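Local structure of tRNA (adenine(58)-N(1))-methyltransferase catalytic subunit TRM61 C-terminal domain-containing protein (Thermoplasma acidophilum, 1YB2) at residues Ile60-Glu65 with Val75-Pro80; Asp189-Val194 with Glu218-Ser223; Leu232-Leu237 with Phe261-Ile266. The protein is a putative S-adenosyl-L-methionine-dependent methyltransferase that probably methylates an adenine of tRNA at N1. All blocks are in the same frame, centred on the assembly; numbering follows the deposited sequence.

Contact 1 (Ile60-Glu65 with Val75-Pro80); sequences IEPGDE and VSDFSP
The carbonyl O of V75 takes the N-H of G63 at 2.7 Å from G63 N, with the hydrogen almost in line (174°). The donor is tilted out of the V75 carbonyl plane. The same oxygen also has P62 CA at 3.4 Å, a weaker CA-H...O contact. The V75 amide is used as well: V75 N gives its hydrogen to D64 O at 2.9 Å. V75 is thus held by both its N-H and its C=O, and its side chain points into the turn.

E61 to D64 form a type II beta turn, closed by D64 N to E61 O. G63 is the third residue, with the positive phi (88°) this turn needs there. The D64 carboxylate ties the turn from within. Its OD2 accepts E61 N at 2.8 Å from above the carboxylate plane, while OD1 bonds to the hydroxyl of S269.

The V75 methyls fit against the start of the turn. With CG1 of V75 anti to the backbone N (chi1 -179°), CG2 falls beside the N and meets I60 CG2 at 3.6 Å. The two side chains cross at about a right angle, and V75 CB packs on E61 O. On the D77 side of the turn, P62 CG lies 3.8 Å from D77 OD1.

The contact joins the turn before strand 65-68 to the end of strand 71-76. Y273 of strand 272-274 covers I60 and D64, and L29 of strand 28-30 packs on V75. Beyond D77 the chain reaches the second subunit, where F78 stacks on F158 of that chain.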
ATOM      1  N   ILE A  60     -28.083  12.859  -3.996  1.00 34.65           N
ATOM      2  CA  ILE A  60     -26.735  12.967  -4.534  1.00 32.32           C
ATOM      3  C   ILE A  60     -26.056  11.603  -4.435  1.00 31.64           C
ATOM      4  O   ILE A  60     -26.196  10.910  -3.431  1.00 30.86           O
ATOM      5  CB  ILE A  60     -25.920  14.056  -3.783  1.00 31.77           C
ATOM      6  CG1 ILE A  60     -26.619  15.422  -3.857  1.00 31.80           C
ATOM      7  CG2 ILE A  60     -24.504  14.135  -4.288  1.00 30.94           C
ATOM      8  CD1 ILE A  60     -27.197  15.812  -5.239  1.00 30.00           C
ATOM      9  N   GLU A  61     -25.332  11.229  -5.492  1.00 30.42           N
ATOM     10  CA  GLU A  61     -24.686   9.920  -5.590  1.00 29.50           C
ATOM     11  C   GLU A  61     -23.181  10.091  -5.810  1.00 27.64           C
ATOM     12  O   GLU A  61     -22.742  11.125  -6.332  1.00 26.28           O
ATOM     13  CB  GLU A  61     -25.276   9.123  -6.765  1.00 30.36           C
ATOM     14  CG  GLU A  61     -26.816   8.990  -6.757  1.00 33.88           C
ATOM     15  CD  GLU A  61     -27.347   7.978  -5.730  1.00 38.91           C
ATOM     16  OE1 GLU A  61     -26.554   7.373  -4.962  1.00 41.64           O
ATOM     17  OE2 GLU A  61     -28.588   7.786  -5.690  1.00 42.26           O
ATOM     18  N   PRO A  62     -22.387   9.078  -5.416  1.00 26.34           N
ATOM     19  CA  PRO A  62     -20.957   9.113  -5.747  1.00 25.28           C
ATOM     20  C   PRO A  62     -20.739   9.367  -7.247  1.00 24.01           C
ATOM     21  O   PRO A  62     -21.495   8.866  -8.087  1.00 23.75           O
ATOM     22  CB  PRO A  62     -20.467   7.702  -5.381  1.00 25.80           C
ATOM     23  CG  PRO A  62     -21.450   7.218  -4.324  1.00 26.86           C
ATOM     24  CD  PRO A  62     -22.769   7.866  -4.661  1.00 26.29           C
ATOM     25  N   GLY A  63     -19.712  10.142  -7.578  1.00 23.31           N
ATOM     26  CA  GLY A  63     -19.438  10.494  -8.974  1.00 21.71           C
ATOM     27  C   GLY A  63     -20.169  11.752  -9.447  1.00 21.50           C
ATOM     28  O   GLY A  63     -19.804  12.307 -10.477  1.00 20.77           O
ATOM     29  N   ASP A  64     -21.192  12.216  -8.713  1.00 21.35           N
ATOM     30  CA  ASP A  64     -21.890  13.475  -9.105  1.00 22.03           C
ATOM     31  C   ASP A  64     -20.920  14.655  -9.004  1.00 22.85           C
ATOM     32  O   ASP A  64     -20.062  14.696  -8.138  1.00 21.81           O
ATOM     33  CB  ASP A  64     -23.146  13.773  -8.248  1.00 21.62           C
ATOM     34  CG  ASP A  64     -24.311  12.826  -8.520  1.00 22.02           C
ATOM     35  OD1 ASP A  64     -24.258  12.013  -9.465  1.00 22.73           O
ATOM     36  OD2 ASP A  64     -25.311  12.895  -7.770  1.00 23.77           O
ATOM     37  N   GLU A  65     -21.048  15.603  -9.923  1.00 23.84           N
ATOM     38  CA  GLU A  65     -20.215  16.792  -9.915  1.00 25.71           C
ATOM     39  C   GLU A  65     -21.022  17.938  -9.317  1.00 25.90           C
ATOM     40  O   GLU A  65     -22.149  18.225  -9.754  1.00 26.24           O
ATOM     41  CB  GLU A  65     -19.765  17.134 -11.344  1.00 25.00           C
ATOM     42  CG  GLU A  65     -18.944  18.382 -11.446  1.00 26.93           C
ATOM     43  CD  GLU A  65     -18.347  18.596 -12.845  1.00 28.95           C
ATOM     44  OE1 GLU A  65     -17.578  19.572 -13.001  1.00 31.42           O
ATOM     45  OE2 GLU A  65     -18.638  17.798 -13.776  1.00 30.54           O
ATOM     46  N   VAL A  75     -18.388  14.116  -5.881  1.00 25.78           N
ATOM     47  CA  VAL A  75     -18.839  13.372  -4.705  1.00 25.41           C
ATOM     48  C   VAL A  75     -18.209  11.980  -4.660  1.00 25.54           C
ATOM     49  O   VAL A  75     -18.231  11.222  -5.635  1.00 24.65           O
ATOM     50  CB  VAL A  75     -20.396  13.284  -4.632  1.00 25.55           C
ATOM     51  CG1 VAL A  75     -20.834  12.532  -3.377  1.00 25.94           C
ATOM     52  CG2 VAL A  75     -21.008  14.668  -4.631  1.00 23.74           C
ATOM     53  N   SER A  76     -17.633  11.653  -3.514  1.00 26.01           N
ATOM     54  CA  SER A  76     -17.059  10.339  -3.318  1.00 27.09           C
ATOM     55  C   SER A  76     -17.458   9.733  -1.953  1.00 27.63           C
ATOM     56  O   SER A  76     -17.710  10.456  -0.984  1.00 27.39           O
ATOM     57  CB  SER A  76     -15.547  10.442  -3.404  1.00 26.74           C
ATOM     58  OG  SER A  76     -14.939   9.184  -3.241  1.00 27.83           O
ATOM     59  N   ASP A  77     -17.500   8.408  -1.883  1.00 28.88           N
ATOM     60  CA  ASP A  77     -17.483   7.731  -0.575  1.00 30.27           C
ATOM     61  C   ASP A  77     -16.091   7.911   0.031  1.00 29.85           C
ATOM     62  O   ASP A  77     -15.108   8.098  -0.681  1.00 29.40           O
ATOM     63  CB  ASP A  77     -17.770   6.233  -0.714  1.00 31.19           C
ATOM     64  CG  ASP A  77     -19.215   5.931  -1.115  1.00 34.16           C
ATOM     65  OD1 ASP A  77     -20.134   6.732  -0.825  1.00 37.20           O
ATOM     66  OD2 ASP A  77     -19.431   4.870  -1.734  1.00 39.37           O
ATOM     67  N   PHE A  78     -15.999   7.838   1.355  1.00 29.81           N
ATOM     68  CA  PHE A  78     -14.695   7.856   1.999  1.00 29.28           C
ATOM     69  C   PHE A  78     -13.783   6.758   1.482  1.00 29.55           C
ATOM     70  O   PHE A  78     -14.224   5.646   1.230  1.00 29.99           O
ATOM     71  CB  PHE A  78     -14.794   7.725   3.524  1.00 29.29           C
ATOM     72  CG  PHE A  78     -13.455   7.732   4.190  1.00 28.74           C
ATOM     73  CD1 PHE A  78     -12.745   8.925   4.325  1.00 27.32           C
ATOM     74  CD2 PHE A  78     -12.875   6.547   4.621  1.00 28.53           C
ATOM     75  CE1 PHE A  78     -11.494   8.944   4.930  1.00 28.55           C
ATOM     76  CE2 PHE A  78     -11.641   6.551   5.219  1.00 27.62           C
ATOM     77  CZ  PHE A  78     -10.938   7.758   5.367  1.00 28.09           C
ATOM     78  N   SER A  79     -12.505   7.095   1.329  1.00 29.43           N
ATOM     79  CA  SER A  79     -11.456   6.133   1.026  1.00 30.04           C
ATOM     80  C   SER A  79     -10.219   6.653   1.744  1.00 28.86           C
ATOM     81  O   SER A  79     -10.059   7.873   1.864  1.00 28.38           O
ATOM     82  CB  SER A  79     -11.255   6.046  -0.490  1.00 30.49           C
ATOM     83  OG  SER A  79      -9.966   5.582  -0.822  1.00 34.30           O
ATOM     84  N   PRO A  80      -9.344   5.749   2.233  1.00 29.21           N
ATOM     85  CA  PRO A  80      -8.183   6.212   2.988  1.00 29.31           C
ATOM     86  C   PRO A  80      -7.239   7.126   2.211  1.00 29.68           C
ATOM     87  O   PRO A  80      -6.529   7.901   2.835  1.00 27.50           O
ATOM     88  CB  PRO A  80      -7.465   4.910   3.388  1.00 29.17           C
ATOM     89  CG  PRO A  80      -7.932   3.913   2.450  1.00 29.61           C
ATOM     90  CD  PRO A  80      -9.349   4.278   2.123  1.00 28.56           C
TER

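Contact 2 (Asp189-Val194 with Glu218-Ser223); sequences DPWNHV and EKTVLS
P190 touches T220 with its ring: P190 CG lies 3.4 Å from T220 OG1, and the two side chains cross at about a right angle. That hydroxyl also bonds to the carbonyl of Q216, one turn back in its own helix.

W191 comes next and carries most of the contact. Its indole presents one face to the K219 chain. K219 CE stands over the five-membered ring, 3.7 Å from its centroid, as a CH-pi contact, and K219 CD covers the middle of the indole. The chain is extended as far as CE and then bends (chi4 47°). K219 NZ ends up over the same face, 4.7 Å from the five-membered ring centroid, in a cation-pi contact. The opposite face of the indole has D189 CA near its rim. T220 OG1 meets the edge in the ring plane, 3.3 Å from W191 CE3. W191 CB packs on S223.

V194 opens helix 194-199, and H193 is the N-cap residue of that helix. V194 CG2 touches S223 O at 3.6 Å, and CG1 lies near S223 OG. The S223 hydroxyl is turned back into its helix, where S223 OG gives a bond to T220 O at 2.7 Å.

No hydrogen bond links the two segments. The contact packs the loop after strand 180-185 against helix 214-223, with F209 and L211 of strand 205-211 beneath P190 and T220. D186, predicted to bind S-adenosyl-L-methionine, lies at the start of this loop, consistent with the cofactor end of a Rossmann-like methyltransferase domain.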
ATOM      1  N   ASP A 189      -0.267   2.589 -23.703  1.00 35.06           N
ATOM      2  CA  ASP A 189      -1.004   3.744 -24.219  1.00 34.69           C
ATOM      3  C   ASP A 189      -2.401   3.902 -23.604  1.00 33.83           C
ATOM      4  O   ASP A 189      -3.414   3.741 -24.300  1.00 33.80           O
ATOM      5  CB  ASP A 189      -1.080   3.676 -25.753  1.00 35.42           C
ATOM      6  CG  ASP A 189      -1.810   2.439 -26.255  1.00 36.85           C
ATOM      7  OD1 ASP A 189      -1.869   1.423 -25.518  1.00 38.61           O
ATOM      8  OD2 ASP A 189      -2.339   2.495 -27.396  1.00 40.42           O
ATOM      9  N   PRO A 190      -2.470   4.212 -22.291  1.00 33.15           N
ATOM     10  CA  PRO A 190      -3.814   4.320 -21.695  1.00 31.88           C
ATOM     11  C   PRO A 190      -4.694   5.434 -22.285  1.00 31.25           C
ATOM     12  O   PRO A 190      -5.922   5.295 -22.282  1.00 30.70           O
ATOM     13  CB  PRO A 190      -3.528   4.547 -20.208  1.00 31.65           C
ATOM     14  CG  PRO A 190      -2.137   5.091 -20.149  1.00 32.41           C
ATOM     15  CD  PRO A 190      -1.405   4.432 -21.293  1.00 33.01           C
ATOM     16  N   TRP A 191      -4.089   6.516 -22.789  1.00 30.86           N
ATOM     17  CA  TRP A 191      -4.855   7.604 -23.431  1.00 30.50           C
ATOM     18  C   TRP A 191      -5.773   7.103 -24.553  1.00 30.09           C
ATOM     19  O   TRP A 191      -6.778   7.732 -24.864  1.00 30.88           O
ATOM     20  CB  TRP A 191      -3.941   8.752 -23.917  1.00 30.96           C
ATOM     21  CG  TRP A 191      -2.771   8.263 -24.736  1.00 30.73           C
ATOM     22  CD1 TRP A 191      -2.741   8.078 -26.086  1.00 31.24           C
ATOM     23  CD2 TRP A 191      -1.490   7.836 -24.242  1.00 31.05           C
ATOM     24  NE1 TRP A 191      -1.506   7.581 -26.474  1.00 30.59           N
ATOM     25  CE2 TRP A 191      -0.725   7.421 -25.361  1.00 31.13           C
ATOM     26  CE3 TRP A 191      -0.910   7.782 -22.968  1.00 29.78           C
ATOM     27  CZ2 TRP A 191       0.586   6.959 -25.241  1.00 31.79           C
ATOM     28  CZ3 TRP A 191       0.392   7.317 -22.850  1.00 31.62           C
ATOM     29  CH2 TRP A 191       1.126   6.908 -23.984  1.00 31.01           C
ATOM     30  N   ASN A 192      -5.452   5.960 -25.145  1.00 30.09           N
ATOM     31  CA  ASN A 192      -6.261   5.421 -26.240  1.00 30.12           C
ATOM     32  C   ASN A 192      -7.414   4.563 -25.757  1.00 30.42           C
ATOM     33  O   ASN A 192      -8.225   4.094 -26.573  1.00 30.40           O
ATOM     34  CB  ASN A 192      -5.391   4.613 -27.208  1.00 30.36           C
ATOM     35  CG  ASN A 192      -4.526   5.492 -28.091  1.00 30.79           C
ATOM     36  OD1 ASN A 192      -4.948   6.563 -28.536  1.00 32.37           O
ATOM     37  ND2 ASN A 192      -3.307   5.049 -28.341  1.00 30.70           N
ATOM     38  N   HIS A 193      -7.494   4.359 -24.436  1.00 30.27           N
ATOM     39  CA  HIS A 193      -8.482   3.439 -23.850  1.00 30.60           C
ATOM     40  C   HIS A 193      -9.250   4.002 -22.662  1.00 30.73           C
ATOM     41  O   HIS A 193      -9.944   3.270 -21.963  1.00 30.61           O
ATOM     42  CB  HIS A 193      -7.789   2.126 -23.471  1.00 30.40           C
ATOM     43  CG  HIS A 193      -6.973   1.557 -24.590  1.00 31.89           C
ATOM     44  ND1 HIS A 193      -7.542   1.090 -25.757  1.00 31.62           N
ATOM     45  CD2 HIS A 193      -5.637   1.415 -24.738  1.00 30.38           C
ATOM     46  CE1 HIS A 193      -6.589   0.674 -26.571  1.00 30.88           C
ATOM     47  NE2 HIS A 193      -5.426   0.860 -25.976  1.00 30.34           N
ATOM     48  N   VAL A 194      -9.147   5.313 -22.453  1.00 30.82           N
ATOM     49  CA  VAL A 194      -9.811   5.936 -21.324  1.00 31.19           C
ATOM     50  C   VAL A 194     -11.338   5.859 -21.408  1.00 31.22           C
ATOM     51  O   VAL A 194     -11.971   5.573 -20.410  1.00 31.58           O
ATOM     52  CB  VAL A 194      -9.273   7.369 -21.005  1.00 31.50           C
ATOM     53  CG1 VAL A 194      -7.958   7.263 -20.253  1.00 31.22           C
ATOM     54  CG2 VAL A 194      -9.094   8.204 -22.279  1.00 30.55           C
ATOM     55  N   GLU A 218       1.816  12.887 -18.825  1.00 28.87           N
ATOM     56  CA  GLU A 218       1.151  14.121 -19.229  1.00 29.64           C
ATOM     57  C   GLU A 218       0.082  13.861 -20.292  1.00 28.88           C
ATOM     58  O   GLU A 218      -1.017  14.398 -20.215  1.00 27.82           O
ATOM     59  CB  GLU A 218       2.186  15.135 -19.715  1.00 29.63           C
ATOM     60  CG  GLU A 218       1.614  16.421 -20.303  1.00 31.34           C
ATOM     61  CD  GLU A 218       2.700  17.398 -20.683  1.00 32.71           C
ATOM     62  OE1 GLU A 218       3.639  16.995 -21.424  1.00 36.97           O
ATOM     63  OE2 GLU A 218       2.616  18.571 -20.245  1.00 36.05           O
ATOM     64  N   LYS A 219       0.416  13.032 -21.278  1.00 28.79           N
ATOM     65  CA  LYS A 219      -0.548  12.623 -22.303  1.00 29.16           C
ATOM     66  C   LYS A 219      -1.765  11.898 -21.688  1.00 28.09           C
ATOM     67  O   LYS A 219      -2.902  12.072 -22.121  1.00 27.14           O
ATOM     68  CB  LYS A 219       0.144  11.702 -23.304  1.00 29.24           C
ATOM     69  CG  LYS A 219      -0.584  11.570 -24.621  1.00 32.51           C
ATOM     70  CD  LYS A 219       0.323  10.931 -25.672  1.00 34.59           C
ATOM     71  CE  LYS A 219      -0.394  10.788 -27.020  1.00 38.72           C
ATOM     72  NZ  LYS A 219      -1.115  12.046 -27.438  1.00 41.31           N
ATOM     73  N   THR A 220      -1.502  11.051 -20.706  1.00 28.00           N
ATOM     74  CA  THR A 220      -2.563  10.341 -19.989  1.00 28.08           C
ATOM     75  C   THR A 220      -3.499  11.329 -19.285  1.00 28.12           C
ATOM     76  O   THR A 220      -4.725  11.211 -19.374  1.00 27.85           O
ATOM     77  CB  THR A 220      -1.965   9.333 -18.993  1.00 28.21           C
ATOM     78  OG1 THR A 220      -1.194   8.360 -19.706  1.00 28.45           O
ATOM     79  CG2 THR A 220      -3.065   8.627 -18.160  1.00 28.25           C
ATOM     80  N   VAL A 221      -2.918  12.304 -18.580  1.00 28.45           N
ATOM     81  CA  VAL A 221      -3.713  13.271 -17.824  1.00 28.24           C
ATOM     82  C   VAL A 221      -4.572  14.116 -18.767  1.00 29.11           C
ATOM     83  O   VAL A 221      -5.753  14.345 -18.509  1.00 28.64           O
ATOM     84  CB  VAL A 221      -2.830  14.181 -16.912  1.00 28.03           C
ATOM     85  CG1 VAL A 221      -3.663  15.334 -16.334  1.00 28.16           C
ATOM     86  CG2 VAL A 221      -2.215  13.364 -15.779  1.00 27.47           C
ATOM     87  N   LEU A 222      -3.976  14.534 -19.878  1.00 29.89           N
ATOM     88  CA  LEU A 222      -4.671  15.334 -20.887  1.00 30.98           C
ATOM     89  C   LEU A 222      -5.848  14.588 -21.486  1.00 30.21           C
ATOM     90  O   LEU A 222      -6.834  15.204 -21.844  1.00 29.90           O
ATOM     91  CB  LEU A 222      -3.698  15.776 -21.995  1.00 31.08           C
ATOM     92  CG  LEU A 222      -2.977  17.124 -21.846  1.00 34.08           C
ATOM     93  CD1 LEU A 222      -2.681  17.482 -20.386  1.00 37.61           C
ATOM     94  CD2 LEU A 222      -1.690  17.134 -22.656  1.00 33.25           C
ATOM     95  N   SER A 223      -5.748  13.266 -21.575  1.00 30.20           N
ATOM     96  CA  SER A 223      -6.844  12.449 -22.115  1.00 30.62           C
ATOM     97  C   SER A 223      -8.044  12.238 -21.163  1.00 31.15           C
ATOM     98  O   SER A 223      -9.097  11.778 -21.604  1.00 30.87           O
ATOM     99  CB  SER A 223      -6.327  11.080 -22.561  1.00 29.74           C
ATOM    100  OG  SER A 223      -6.086  10.228 -21.444  1.00 30.67           O
TER

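Contact 3 (Leu232-Leu237 with Phe261-Ile266)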
ATOM      1  N   LEU A 232      -7.325  13.501 -10.265  1.00 25.87           N
ATOM      2  CA  LEU A 232      -7.178  13.806  -8.843  1.00 27.06           C
ATOM      3  C   LEU A 232      -5.765  14.307  -8.628  1.00 27.39           C
ATOM      4  O   LEU A 232      -5.563  15.429  -8.191  1.00 27.09           O
ATOM      5  CB  LEU A 232      -7.444  12.568  -7.975  1.00 27.58           C
ATOM      6  CG  LEU A 232      -8.889  12.031  -7.934  1.00 28.52           C
ATOM      7  CD1 LEU A 232      -8.985  10.743  -7.104  1.00 33.38           C
ATOM      8  CD2 LEU A 232      -9.838  13.069  -7.387  1.00 30.77           C
ATOM      9  N   GLU A 233      -4.791  13.464  -8.957  1.00 27.28           N
ATOM     10  CA  GLU A 233      -3.402  13.837  -8.849  1.00 28.35           C
ATOM     11  C   GLU A 233      -2.516  12.838  -9.556  1.00 26.42           C
ATOM     12  O   GLU A 233      -2.909  11.676  -9.786  1.00 26.10           O
ATOM     13  CB  GLU A 233      -2.983  13.989  -7.383  1.00 28.24           C
ATOM     14  CG  GLU A 233      -2.781  12.728  -6.603  1.00 32.33           C
ATOM     15  CD  GLU A 233      -2.072  12.987  -5.272  1.00 34.55           C
ATOM     16  OE1 GLU A 233      -1.609  14.131  -5.031  1.00 42.37           O
ATOM     17  OE2 GLU A 233      -1.967  12.033  -4.469  1.00 44.10           O
ATOM     18  N   THR A 234      -1.331  13.312  -9.900  1.00 25.92           N
ATOM     19  CA  THR A 234      -0.281  12.499 -10.493  1.00 25.29           C
ATOM     20  C   THR A 234       0.970  12.780  -9.691  1.00 25.77           C
ATOM     21  O   THR A 234       1.305  13.963  -9.414  1.00 24.45           O
ATOM     22  CB  THR A 234      -0.025  12.861 -11.969  1.00 24.91           C
ATOM     23  OG1 THR A 234      -1.167  12.532 -12.748  1.00 25.55           O
ATOM     24  CG2 THR A 234       1.159  12.093 -12.525  1.00 24.46           C
ATOM     25  N   VAL A 235       1.644  11.701  -9.309  1.00 26.19           N
ATOM     26  CA  VAL A 235       2.893  11.778  -8.578  1.00 27.87           C
ATOM     27  C   VAL A 235       4.041  11.118  -9.338  1.00 28.98           C
ATOM     28  O   VAL A 235       3.846  10.123 -10.047  1.00 29.30           O
ATOM     29  CB  VAL A 235       2.783  11.151  -7.170  1.00 27.61           C
ATOM     30  CG1 VAL A 235       1.722  11.914  -6.326  1.00 29.44           C
ATOM     31  CG2 VAL A 235       2.474   9.654  -7.232  1.00 29.43           C
ATOM     32  N   GLU A 236       5.230  11.693  -9.203  1.00 29.85           N
ATOM     33  CA  GLU A 236       6.465  11.000  -9.532  1.00 30.91           C
ATOM     34  C   GLU A 236       7.004  10.352  -8.244  1.00 31.15           C
ATOM     35  O   GLU A 236       7.244  11.035  -7.237  1.00 29.32           O
ATOM     36  CB  GLU A 236       7.464  11.973 -10.160  1.00 30.99           C
ATOM     37  CG  GLU A 236       8.849  11.366 -10.433  1.00 32.53           C
ATOM     38  CD  GLU A 236       9.813  12.381 -11.021  1.00 33.65           C
ATOM     39  OE1 GLU A 236       9.644  13.592 -10.783  1.00 38.06           O
ATOM     40  OE2 GLU A 236      10.740  11.961 -11.730  1.00 39.67           O
ATOM     41  N   LEU A 237       7.153   9.029  -8.272  1.00 31.79           N
ATOM     42  CA  LEU A 237       7.664   8.267  -7.139  1.00 33.97           C
ATOM     43  C   LEU A 237       9.009   7.720  -7.538  1.00 35.44           C
ATOM     44  O   LEU A 237       9.114   7.055  -8.578  1.00 35.30           O
ATOM     45  CB  LEU A 237       6.744   7.083  -6.800  1.00 34.84           C
ATOM     46  CG  LEU A 237       5.942   7.078  -5.493  1.00 36.94           C
ATOM     47  CD1 LEU A 237       5.444   5.677  -5.153  1.00 37.78           C
ATOM     48  CD2 LEU A 237       6.738   7.620  -4.313  1.00 39.01           C
ATOM     49  N   PHE A 261       5.494   6.958 -12.586  1.00 28.97           N
ATOM     50  CA  PHE A 261       4.588   8.096 -12.663  1.00 27.16           C
ATOM     51  C   PHE A 261       3.180   7.543 -12.486  1.00 26.77           C
ATOM     52  O   PHE A 261       2.725   6.726 -13.288  1.00 26.20           O
ATOM     53  CB  PHE A 261       4.757   8.819 -13.995  1.00 26.83           C
ATOM     54  CG  PHE A 261       6.093   9.517 -14.138  1.00 27.77           C
ATOM     55  CD1 PHE A 261       6.201  10.888 -13.922  1.00 27.01           C
ATOM     56  CD2 PHE A 261       7.246   8.797 -14.435  1.00 28.55           C
ATOM     57  CE1 PHE A 261       7.427  11.536 -14.025  1.00 26.37           C
ATOM     58  CE2 PHE A 261       8.483   9.440 -14.547  1.00 30.04           C
ATOM     59  CZ  PHE A 261       8.565  10.816 -14.337  1.00 27.93           C
ATOM     60  N   ILE A 262       2.519   7.944 -11.408  1.00 25.74           N
ATOM     61  CA  ILE A 262       1.254   7.328 -11.029  1.00 25.27           C
ATOM     62  C   ILE A 262       0.148   8.373 -11.055  1.00 24.49           C
ATOM     63  O   ILE A 262       0.215   9.373 -10.335  1.00 23.78           O
ATOM     64  CB  ILE A 262       1.337   6.677  -9.641  1.00 25.29           C
ATOM     65  CG1 ILE A 262       2.532   5.694  -9.583  1.00 26.50           C
ATOM     66  CG2 ILE A 262       0.003   5.983  -9.296  1.00 23.15           C
ATOM     67  CD1 ILE A 262       2.944   5.318  -8.137  1.00 27.89           C
ATOM     68  N   THR A 263      -0.851   8.142 -11.903  1.00 24.31           N
ATOM     69  CA  THR A 263      -1.996   9.050 -12.058  1.00 24.42           C
ATOM     70  C   THR A 263      -3.244   8.418 -11.429  1.00 24.51           C
ATOM     71  O   THR A 263      -3.559   7.251 -11.686  1.00 24.55           O
ATOM     72  CB  THR A 263      -2.258   9.353 -13.555  1.00 24.99           C
ATOM     73  OG1 THR A 263      -1.161  10.096 -14.083  1.00 25.25           O
ATOM     74  CG2 THR A 263      -3.579  10.147 -13.775  1.00 23.75           C
ATOM     75  N   PHE A 264      -3.932   9.181 -10.587  1.00 24.13           N
ATOM     76  CA  PHE A 264      -5.224   8.772 -10.029  1.00 24.33           C
ATOM     77  C   PHE A 264      -6.346   9.618 -10.619  1.00 24.09           C
ATOM     78  O   PHE A 264      -6.216  10.836 -10.727  1.00 23.71           O
ATOM     79  CB  PHE A 264      -5.240   8.951  -8.506  1.00 24.87           C
ATOM     80  CG  PHE A 264      -4.188   8.164  -7.790  1.00 26.97           C
ATOM     81  CD1 PHE A 264      -2.987   8.769  -7.404  1.00 29.15           C
ATOM     82  CD2 PHE A 264      -4.383   6.806  -7.518  1.00 28.92           C
ATOM     83  CE1 PHE A 264      -1.990   8.037  -6.735  1.00 30.96           C
ATOM     84  CE2 PHE A 264      -3.390   6.056  -6.845  1.00 30.41           C
ATOM     85  CZ  PHE A 264      -2.201   6.674  -6.452  1.00 29.64           C
ATOM     86  N   ALA A 265      -7.457   8.973 -10.957  1.00 23.44           N
ATOM     87  CA  ALA A 265      -8.621   9.653 -11.524  1.00 23.75           C
ATOM     88  C   ALA A 265      -9.897   9.035 -10.952  1.00 24.03           C
ATOM     89  O   ALA A 265      -9.936   7.826 -10.656  1.00 22.96           O
ATOM     90  CB  ALA A 265      -8.601   9.544 -13.056  1.00 23.93           C
ATOM     91  N   ILE A 266     -10.923   9.857 -10.775  1.00 23.37           N
ATOM     92  CA  ILE A 266     -12.242   9.370 -10.326  1.00 22.68           C
ATOM     93  C   ILE A 266     -13.281   9.383 -11.459  1.00 22.93           C
ATOM     94  O   ILE A 266     -13.385  10.361 -12.191  1.00 22.08           O
ATOM     95  CB  ILE A 266     -12.738  10.168  -9.063  1.00 22.26           C
ATOM     96  CG1 ILE A 266     -14.038   9.600  -8.479  1.00 22.87           C
ATOM     97  CG2 ILE A 266     -12.812  11.707  -9.337  1.00 22.48           C
ATOM     98  CD1 ILE A 266     -14.334  10.127  -7.067  1.00 22.73           C
TER
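E236 lies alongside the ring of F261, the two side chains pointing the same way. The E236 chain is fully extended, with CG anti to the backbone N (chi1 175°), and runs along the ring. E236 CG makes an off-centre CH-pi contact, 4.3 Å from the F261 ring centroid. Farther out E236 OE2 comes obliquely to F261 CZ at 3.6 Å, with the carboxylate and ring planes 26° apart. E236 OE1 has a salt bridge to R240 of the second subunit.

On the same face T234 CG2 fits against T263 OG1 at 3.4 Å. The two hydroxyls are also near enough for a hydrogen bond, although the position of T234 OG1 is less certain.

E233, V235, I262 and F264 share the other face. The V235 methyl CG2 sits on the branch point of I262, 4.0 Å from I262 CB. The E233 chain lies beside the F264 ring, its CG against F264 CD1. At the two ends of the segments, methyl meets methyl: L237 CD1 and I262 CD1 at 3.9 Å, L232 CD2 and I266 CG2 at 3.8 Å.

Main-chain bonds join E233 with F264 and V235 with I262. A classic beta bulge sets two residues, L232 and E233, opposite the single residue F264. F264 O receives L232 N at 2.9 Å and E233 N only weakly.

Segments 232-237 and 261-266 run antiparallel, 167° between their directions. Strand 258-267 lies between strands 205-211 and 229-242, and strand 229-242 is the outermost of this chain's sheet. Helix 214-223 covers the threonine face through S217 and V221. Residues 234-237 pair antiparallel with a strand of the second subunit, so the sheet continues across the interface.

Overall arrangement
From the N terminus, contact 1 comes first and closes a short loop of nine residues, mostly strands 65-68 and 71-76, in the sheet of the N-terminal domain, which strand 272-274 joins. Contact 2 opens later and closes a loop that includes helix 194-199 and strand 205-211 of the methyltransferase domain. Contact 3 then closes the loop between the last two long strands. The three follow in series; none nests in or crosses another. Helix 214-223 leads into strand 229-242, and V221 of that helix packs on T234 and T263. I266 reaches V75 and S76, which joins contact 3 to the first sheet. Contacts 1 and 2 do not touch. All three reach the second subunit.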